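Local coordinates for putative phthiocerol dimycocerosate transporter LppX (Mycobacterium tuberculosis, PDB 2BYO), which probably helps move phthiocerol dimycocerosates from the cell membrane to the outer membrane, with a U-shaped beta-half-barrel whose hydrophobic cavity could hold one lipid molecule, at residues Leu25-Ile28 and Arg29-Leu32; Val74-Asn78 and Asp79-Val83; Ser93-Phe97 and Asp98-Asn102. All coordinates share one frame; numbering follows the deposited sequence.

Contact 1. Residues Leu25-Ile28 and Arg29-Leu32; sequences LAEI and RQSL
Leu-25 to Ile-28 and Arg-29 to Leu-32 are successive turns of the alpha-helix 22-36, which lies against the half-barrel, and four i to i+4 backbone bonds tie them together. Arg-29 N reaches Leu-25 O at 2.9 Å, and Gln-30 N and Leu-32 N bond Ala-26 O and Ile-28 O in the same way. The bond from Ser-31 N to Glu-27 O is longer, 3.3 Å. Ile-28 and Leu-32 lie side by side and point the same way, CG2 of the first 4.2 Å from CG of the second. Both touch the bound docosahexaenoic acid, and Ile-28 also meets Val-171 and Leu-131 of the sheet, so this flank of the helix helps line the lipid cavity. Leu-25 and Arg-29, also one turn apart, cross at a slant. The arginine chain runs extended from CG to NE, which carries NH2 to 3.7 Å from Leu-25 CD1; both residues also touch Leu-125. Ser-31, buried against Ile-173 of strand 167-174, has its hydroxyl satisfied by the helix itself. With chi1 at 71°, OG sits between the backbone N and the carbonyl carbon and turns back along the helix. Ile-28 O therefore accepts twice, from Leu-32 N nearly in line with its carbonyl and from Ser-31 OG at 2.9 Å, with a C=O...OG angle of 128°.

Contact 2. Residues Val74-Asn78 and Asp79-Val83; sequences VCTYN and DEQGV
Cys-75 and Val-83, like Tyr-77 and Glu-80, form antiparallel hydrogen-bonded pairs where the chain reverses at the end of strand 70-77. The backbone bonds come in two reciprocal sets. Cys-75 N gives to Val-83 O at 2.8 Å and Val-83 N returns a bond to Cys-75 O; nearer the turn, Tyr-77 N bonds Glu-80 O, and Glu-80 N bonds Tyr-77 O at 2.9 Å. In this last bond the donor stands above the carbonyl plane, 57° out of it, as the tight turn brings it in. The register slips by one residue between the two pairs, making a beta bulge at Gln-81 and Gly-82. Two CA-H...O contacts supplement the bonds: Thr-76 CA lies 3.2 Å from Glu-80 O, and Val-74 CA faces Val-83 O.

Apolar contact is concentrated on the face bearing Cys-75, Tyr-77 and Val-83. Cys-75 SG rests 3.9 Å from Val-83 CB, both residues buried and both touching Val-94 of the next hairpin, while Tyr-77 CB comes near Val-83 CG2. Away from this face, Val-74 CG2 packs tightly on Gly-82, 3.4 Å from its CA.

A water-mediated link lies on the Thr-76 side. Thr-76 OG1 stands beside its own backbone N (chi1 -64°) and hydrogen-bonds a water at 3.0 Å. The same water accepts a bond from Gly-82 N, which is badly angled for Cys-75 O. Thr-76 and Gln-81 run side by side, OG1 merely packing against the Gln-81 CG methylene at 3.7 Å. Asn-78 and Asp-79, both with positive phi, occupy the corners of a type I' turn from Tyr-77 to Glu-80: a tight two-residue beta hairpin with a bulge in its return strand, joining neighbouring strands of the antiparallel half-barrel.

Contact 3. Residues Ser93-Phe97 and Asp98-Asn102; sequences SVKLF and DDWSN. With ZN (zinc ion), chain D; OAA (oxaloacetate ion), chain L.
Val-94 and Ser-101, and beyond them Leu-96 and Asp-99, are the hydrogen-bonded pairs of this antiparallel hairpin. Val-94 N gives to Ser-101 O, and Ser-101 N returns a 2.8 Å bond to Val-94 O with an N-H...O angle of 170°. Leu-96 N is satisfied by Asp-99 O. Leu-96 O serves two donors: Asp-99 N, which approaches from above the carbonyl plane, and a water that also donates to Asp-99 OD2.

That same OD2 binds zinc at 1.9 Å. Asp-98 OD1 is the second ligand, also at 1.9 Å, and each carboxylate uses one oxygen. The metal thus bridges adjacent residues at the turn, and its positive charge probably offsets the repulsion of two acidic groups held this close. Asp-98 OD1 also meets the Phe-97 ring at its edge, the carboxylate and ring planes 85° apart.

At the far end Ser-93 OG donates to Asn-102 OD1 in the plane of the amide carbonyl, modelled at 2.5 Å, too short to take literally. In the non-hydrogen-bonded pair Lys-95/Trp-100 the indole lies against the lysine chain. Lys-95 CB sits over its six-membered ring, 3.5 Å from the centroid, in a CH-pi contact. The lysine chain, extended throughout, then carries NZ to 3.5 Å from O3 of the bound oxaloacetate, whose O2 lies at the indole edge. Arg-86 adds a cation-pi contact to the same indole. A type II' turn from Leu-96 to Asp-99 closes this beta hairpin, which ends the sheet of the half-barrel, with zinc at its tip and the oxaloacetate pocket on its Lys-95/Trp-100 face.

Overall arrangement
Contact 1 lies on the opposite side of the chain's centre from contacts 2 and 3, its centre 33 Å and 37 Å from theirs. It is partly buried, a helical segment with one flank turned to lipid. The other two are surface turns of one antiparallel sheet, 11 Å apart between centres, and they touch: Val-83 CG1 is 3.6 Å from Val-94 CB, and Cys-75 SG packs on Val-94 CG1. Cys-75, Val-83 and Val-94 form a shared apolar patch. Chemistry follows place: contact 1 satisfies its serine hydroxyl with one helix carbonyl, contact 2 is held by backbone bonds with one water beside its bulge, and contact 3, at the sheet's edge, binds a zinc ion and an oxaloacetate in this structure.

Contact 1. Residues Leu25-Ile28 and Arg29-Leu32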
loop_
_atom_site.group_PDB
_atom_site.type_symbol
_atom_site.label_atom_id
_atom_site.label_comp_id
_atom_site.label_asym_id
_atom_site.label_seq_id
_atom_site.Cartn_x
_atom_site.Cartn_y
_atom_site.Cartn_z
ATOM N N LEU A 25 -5.332 -8.864 -16.004
ATOM C CA LEU A 25 -5.068 -7.436 -15.940
ATOM C C LEU A 25 -6.360 -6.648 -15.736
ATOM O O LEU A 25 -6.383 -5.673 -14.991
ATOM C CB LEU A 25 -4.362 -6.945 -17.214
ATOM C CG LEU A 25 -2.939 -6.409 -17.053
ATOM C CD1 LEU A 25 -2.585 -5.617 -18.303
ATOM C CD2 LEU A 25 -2.769 -5.548 -15.806
ATOM N N ALA A 26 -7.421 -7.071 -16.419
ATOM C CA ALA A 26 -8.711 -6.417 -16.319
ATOM C C ALA A 26 -9.226 -6.487 -14.887
ATOM O O ALA A 26 -9.743 -5.500 -14.364
ATOM C CB ALA A 26 -9.701 -7.055 -17.275
ATOM N N GLU A 27 -9.086 -7.654 -14.261
ATOM C CA GLU A 27 -9.533 -7.848 -12.890
ATOM C C GLU A 27 -8.737 -6.983 -11.924
ATOM O O GLU A 27 -9.307 -6.422 -10.992
ATOM C CB GLU A 27 -9.447 -9.323 -12.492
ATOM C CG GLU A 27 -9.981 -9.659 -11.096
ATOM C CD GLU A 27 -11.483 -9.442 -10.951
ATOM O OE1 GLU A 27 -12.021 -9.737 -9.863
ATOM O OE2 GLU A 27 -12.135 -8.986 -11.908
ATOM N N ILE A 28 -7.426 -6.861 -12.138
ATOM C CA ILE A 28 -6.625 -5.961 -11.295
ATOM C C ILE A 28 -7.052 -4.495 -11.496
ATOM O O ILE A 28 -7.143 -3.733 -10.530
ATOM C CB ILE A 28 -5.114 -6.094 -11.560
ATOM C CG1 ILE A 28 -4.635 -7.512 -11.228
ATOM C CG2 ILE A 28 -4.336 -5.063 -10.723
ATOM C CD1 ILE A 28 -3.276 -7.828 -11.793
ATOM N N ARG A 29 -7.312 -4.096 -12.735
ATOM C CA ARG A 29 -7.797 -2.734 -12.986
ATOM C C ARG A 29 -9.130 -2.453 -12.294
ATOM O O ARG A 29 -9.348 -1.348 -11.806
ATOM C CB ARG A 29 -7.920 -2.438 -14.470
ATOM C CG ARG A 29 -6.633 -2.001 -15.093
ATOM C CD ARG A 29 -6.817 -1.783 -16.580
ATOM N NE ARG A 29 -5.719 -1.011 -17.165
ATOM C CZ ARG A 29 -4.826 -1.473 -18.047
ATOM N NH1 ARG A 29 -3.881 -0.650 -18.502
ATOM N NH2 ARG A 29 -4.863 -2.732 -18.496
ATOM N N GLN A 30 -10.009 -3.447 -12.239
ATOM C CA GLN A 30 -11.238 -3.319 -11.458
ATOM C C GLN A 30 -10.956 -2.992 -9.979
ATOM O O GLN A 30 -11.652 -2.155 -9.402
ATOM C CB GLN A 30 -12.090 -4.581 -11.558
ATOM C CG GLN A 30 -12.718 -4.820 -12.921
ATOM C CD GLN A 30 -14.043 -4.080 -13.139
ATOM O OE1 GLN A 30 -14.604 -3.489 -12.220
ATOM N NE2 GLN A 30 -14.546 -4.130 -14.363
ATOM N N SER A 31 -9.958 -3.641 -9.363
ATOM C CA SER A 31 -9.652 -3.357 -7.948
ATOM C C SER A 31 -8.987 -2.008 -7.770
ATOM O O SER A 31 -9.229 -1.339 -6.771
ATOM C CB SER A 31 -8.799 -4.446 -7.270
ATOM O OG SER A 31 -7.464 -4.437 -7.741
ATOM N N LEU A 32 -8.153 -1.609 -8.727
ATOM C CA LEU A 32 -7.489 -0.306 -8.663
ATOM C C LEU A 32 -8.496 0.822 -8.847
ATOM O O LEU A 32 -8.417 1.838 -8.163
ATOM C CB LEU A 32 -6.368 -0.208 -9.702
ATOM C CG LEU A 32 -5.166 -1.146 -9.511
ATOM C CD1 LEU A 32 -4.103 -0.860 -10.550
ATOM C CD2 LEU A 32 -4.570 -1.022 -8.113
#

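Contact 2. Residues Val74-Asn78 and Asp79-Val83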
loop_
_atom_site.group_PDB
_atom_site.type_symbol
_atom_site.label_atom_id
_atom_site.label_comp_id
_atom_site.label_asym_id
_atom_site.label_seq_id
_atom_site.Cartn_x
_atom_site.Cartn_y
_atom_site.Cartn_z
ATOM N N VAL A 74 -1.295 4.880 13.797
ATOM C CA VAL A 74 -0.199 4.466 14.660
ATOM C C VAL A 74 0.784 3.667 13.814
ATOM O O VAL A 74 0.395 3.065 12.807
ATOM C CB VAL A 74 -0.734 3.660 15.868
ATOM C CG1 VAL A 74 -1.307 2.323 15.441
ATOM C CG2 VAL A 74 0.328 3.470 16.900
ATOM N N CYS A 75 2.055 3.695 14.198
ATOM C CA CYS A 75 3.087 2.999 13.446
ATOM C C CYS A 75 4.204 2.496 14.341
ATOM O O CYS A 75 4.289 2.845 15.518
ATOM C CB CYS A 75 3.660 3.904 12.344
ATOM S SG CYS A 75 4.709 5.250 12.875
ATOM N N THR A 76 5.036 1.651 13.760
ATOM C CA THR A 76 6.289 1.241 14.362
ATOM C C THR A 76 7.359 1.981 13.569
ATOM O O THR A 76 7.470 1.787 12.351
ATOM C CB THR A 76 6.484 -0.289 14.279
ATOM O OG1 THR A 76 5.463 -0.939 15.049
ATOM C CG2 THR A 76 7.851 -0.701 14.822
ATOM N N TYR A 77 8.114 2.829 14.265
ATOM C CA TYR A 77 9.126 3.692 13.674
ATOM C C TYR A 77 10.445 3.507 14.416
ATOM O O TYR A 77 10.513 3.693 15.632
ATOM C CB TYR A 77 8.684 5.165 13.750
ATOM C CG TYR A 77 9.796 6.133 13.410
ATOM C CD1 TYR A 77 10.201 6.323 12.095
ATOM C CD2 TYR A 77 10.456 6.847 14.406
ATOM C CE1 TYR A 77 11.231 7.186 11.778
ATOM C CE2 TYR A 77 11.489 7.720 14.092
ATOM C CZ TYR A 77 11.869 7.878 12.776
ATOM O OH TYR A 77 12.888 8.736 12.458
ATOM N N ASN A 78 11.491 3.147 13.677
ATOM C CA ASN A 78 12.796 2.841 14.249
ATOM C C ASN A 78 12.706 1.886 15.444
ATOM O O ASN A 78 13.394 2.058 16.450
ATOM C CB ASN A 78 13.524 4.145 14.617
ATOM C CG ASN A 78 14.026 4.906 13.388
ATOM O OD1 ASN A 78 13.883 4.449 12.245
ATOM N ND2 ASN A 78 14.625 6.066 13.622
ATOM N N ASP A 79 11.837 0.887 15.306
ATOM C CA ASP A 79 11.585 -0.158 16.306
ATOM C C ASP A 79 10.805 0.303 17.531
ATOM O O ASP A 79 10.599 -0.479 18.450
ATOM C CB ASP A 79 12.874 -0.864 16.737
ATOM C CG ASP A 79 13.439 -1.743 15.655
ATOM O OD1 ASP A 79 12.651 -2.447 14.978
ATOM O OD2 ASP A 79 14.677 -1.737 15.483
ATOM N N GLU A 80 10.365 1.554 17.541
ATOM C CA GLU A 80 9.466 2.037 18.573
ATOM C C GLU A 80 8.045 1.770 18.099
ATOM O O GLU A 80 7.625 2.292 17.076
ATOM C CB GLU A 80 9.664 3.533 18.810
ATOM C CG GLU A 80 8.756 4.147 19.876
ATOM C CD GLU A 80 9.187 3.836 21.304
ATOM O OE1 GLU A 80 10.175 3.093 21.521
ATOM O OE2 GLU A 80 8.514 4.340 22.225
ATOM N N GLN A 81 7.311 0.975 18.864
ATOM C CA GLN A 81 5.912 0.703 18.602
ATOM C C GLN A 81 4.993 1.778 19.188
ATOM O O GLN A 81 5.419 2.601 20.019
ATOM C CB GLN A 81 5.559 -0.671 19.156
ATOM C CG GLN A 81 6.353 -1.782 18.495
ATOM C CD GLN A 81 5.904 -3.163 18.910
ATOM O OE1 GLN A 81 6.560 -3.820 19.713
ATOM N NE2 GLN A 81 4.802 -3.626 18.346
ATOM N N GLY A 82 3.747 1.788 18.717
ATOM C CA GLY A 82 2.719 2.692 19.237
ATOM C C GLY A 82 3.006 4.163 18.988
ATOM O O GLY A 82 2.600 5.023 19.765
ATOM N N VAL A 83 3.731 4.446 17.904
ATOM C CA VAL A 83 4.126 5.812 17.542
ATOM C C VAL A 83 3.002 6.470 16.750
ATOM O O VAL A 83 2.661 6.013 15.658
ATOM C CB VAL A 83 5.410 5.794 16.683
ATOM C CG1 VAL A 83 5.734 7.178 16.152
ATOM C CG2 VAL A 83 6.562 5.233 17.487
HETATM O O HOH W 1 2.984 -0.130 16.446
#

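Contact 3. Residues Ser93-Phe97 and Asp98-Asn102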
loop_
_atom_site.group_PDB
_atom_site.type_symbol
_atom_site.label_atom_id
_atom_site.label_comp_id
_atom_site.label_asym_id
_atom_site.label_seq_id
_atom_site.Cartn_x
_atom_site.Cartn_y
_atom_site.Cartn_z
ATOM N N SER A 93 4.258 12.817 9.265
ATOM C CA SER A 93 4.796 13.075 10.608
ATOM C C SER A 93 4.562 11.917 11.589
ATOM O O SER A 93 3.618 11.138 11.435
ATOM C CB SER A 93 4.146 14.328 11.188
ATOM O OG SER A 93 4.395 15.471 10.383
ATOM N N VAL A 94 5.441 11.828 12.590
ATOM C CA VAL A 94 5.319 10.892 13.717
ATOM C C VAL A 94 5.558 11.655 15.026
ATOM O O VAL A 94 6.245 12.668 15.038
ATOM C CB VAL A 94 6.309 9.691 13.638
ATOM C CG1 VAL A 94 5.992 8.814 12.455
ATOM C CG2 VAL A 94 7.757 10.155 13.575
ATOM N N LYS A 95 4.958 11.168 16.110
ATOM C CA LYS A 95 5.074 11.784 17.429
ATOM C C LYS A 95 5.989 10.934 18.305
ATOM O O LYS A 95 5.722 9.750 18.558
ATOM C CB LYS A 95 3.699 11.929 18.082
ATOM C CG LYS A 95 3.667 12.804 19.336
ATOM C CD LYS A 95 2.272 12.817 19.954
ATOM C CE LYS A 95 2.208 13.756 21.136
ATOM N NZ LYS A 95 0.853 13.776 21.762
ATOM N N LEU A 96 7.081 11.546 18.743
ATOM C CA LEU A 96 8.011 10.924 19.670
ATOM C C LEU A 96 8.015 11.716 20.963
ATOM O O LEU A 96 8.363 12.906 21.000
ATOM C CB LEU A 96 9.405 10.871 19.079
ATOM C CG LEU A 96 9.531 10.046 17.807
ATOM C CD1 LEU A 96 10.915 10.267 17.223
ATOM C CD2 LEU A 96 9.286 8.582 18.094
ATOM N N PHE A 97 7.625 11.028 22.028
ATOM C CA PHE A 97 7.415 11.639 23.327
ATOM C C PHE A 97 6.331 12.692 23.166
ATOM O O PHE A 97 5.250 12.329 22.743
ATOM C CB PHE A 97 8.733 12.131 23.942
ATOM C CG PHE A 97 8.726 12.083 25.431
ATOM C CD1 PHE A 97 8.899 10.879 26.082
ATOM C CD2 PHE A 97 8.476 13.216 26.180
ATOM C CE1 PHE A 97 8.868 10.808 27.458
ATOM C CE2 PHE A 97 8.440 13.149 27.563
ATOM C CZ PHE A 97 8.641 11.930 28.197
ATOM N N ASP A 98 6.570 13.965 23.480
ATOM C CA ASP A 98 5.529 14.986 23.286
ATOM C C ASP A 98 5.687 15.771 21.978
ATOM O O ASP A 98 5.035 16.800 21.801
ATOM C CB ASP A 98 5.504 15.982 24.457
ATOM C CG ASP A 98 6.805 16.763 24.600
ATOM O OD1 ASP A 98 7.870 16.232 24.246
ATOM O OD2 ASP A 98 6.763 17.901 25.083
ATOM N N ASP A 99 6.547 15.305 21.075
ATOM C CA ASP A 99 6.993 16.134 19.953
ATOM C C ASP A 99 6.741 15.453 18.622
ATOM O O ASP A 99 7.184 14.320 18.403
ATOM C CB ASP A 99 8.491 16.439 20.062
ATOM C CG ASP A 99 8.873 17.062 21.379
ATOM O OD1 ASP A 99 8.388 18.166 21.698
ATOM O OD2 ASP A 99 9.699 16.454 22.101
ATOM N N TRP A 100 6.038 16.162 17.739
ATOM C CA TRP A 100 5.862 15.746 16.350
ATOM C C TRP A 100 7.103 16.070 15.529
ATOM O O TRP A 100 7.650 17.142 15.658
ATOM C CB TRP A 100 4.651 16.464 15.744
ATOM C CG TRP A 100 3.374 15.918 16.257
ATOM C CD1 TRP A 100 2.594 16.434 17.254
ATOM C CD2 TRP A 100 2.730 14.726 15.815
ATOM N NE1 TRP A 100 1.494 15.630 17.449
ATOM C CE2 TRP A 100 1.561 14.573 16.582
ATOM C CE3 TRP A 100 3.030 13.769 14.838
ATOM C CZ2 TRP A 100 0.690 13.510 16.397
ATOM C CZ3 TRP A 100 2.173 12.715 14.661
ATOM C CH2 TRP A 100 1.012 12.589 15.433
ATOM N N SER A 101 7.543 15.136 14.692
ATOM C CA SER A 101 8.577 15.425 13.710
ATOM C C SER A 101 8.134 14.939 12.332
ATOM O O SER A 101 7.425 13.943 12.214
ATOM C CB SER A 101 9.906 14.785 14.106
ATOM O OG SER A 101 9.779 13.385 14.173
ATOM N N ASN A 102 8.558 15.667 11.304
ATOM C CA ASN A 102 8.255 15.346 9.915
ATOM C C ASN A 102 9.267 14.357 9.350
ATOM O O ASN A 102 10.463 14.629 9.353
ATOM C CB ASN A 102 8.276 16.626 9.068
ATOM C CG ASN A 102 7.195 17.624 9.476
ATOM O OD1 ASN A 102 6.085 17.243 9.839
ATOM N ND2 ASN A 102 7.517 18.905 9.403
HETATM ZN ZN ZN D . 9.647 16.876 23.982
HETATM O O1 OAA L . -2.442 9.891 15.707
HETATM O O2 OAA L . -2.414 12.049 15.541
HETATM O O4 OAA L . -3.828 10.796 19.743
HETATM O O5 OAA L . -4.855 12.520 18.875
HETATM O O3 OAA L . -1.644 12.696 19.483
HETATM C C1 OAA L . -2.283 11.019 16.241
HETATM C C2 OAA L . -1.888 11.126 17.702
HETATM C C3 OAA L . -2.526 12.287 18.461
HETATM C C4 OAA L . -3.808 11.844 19.058
HETATM O O HOH W 2 10.875 14.061 21.207
#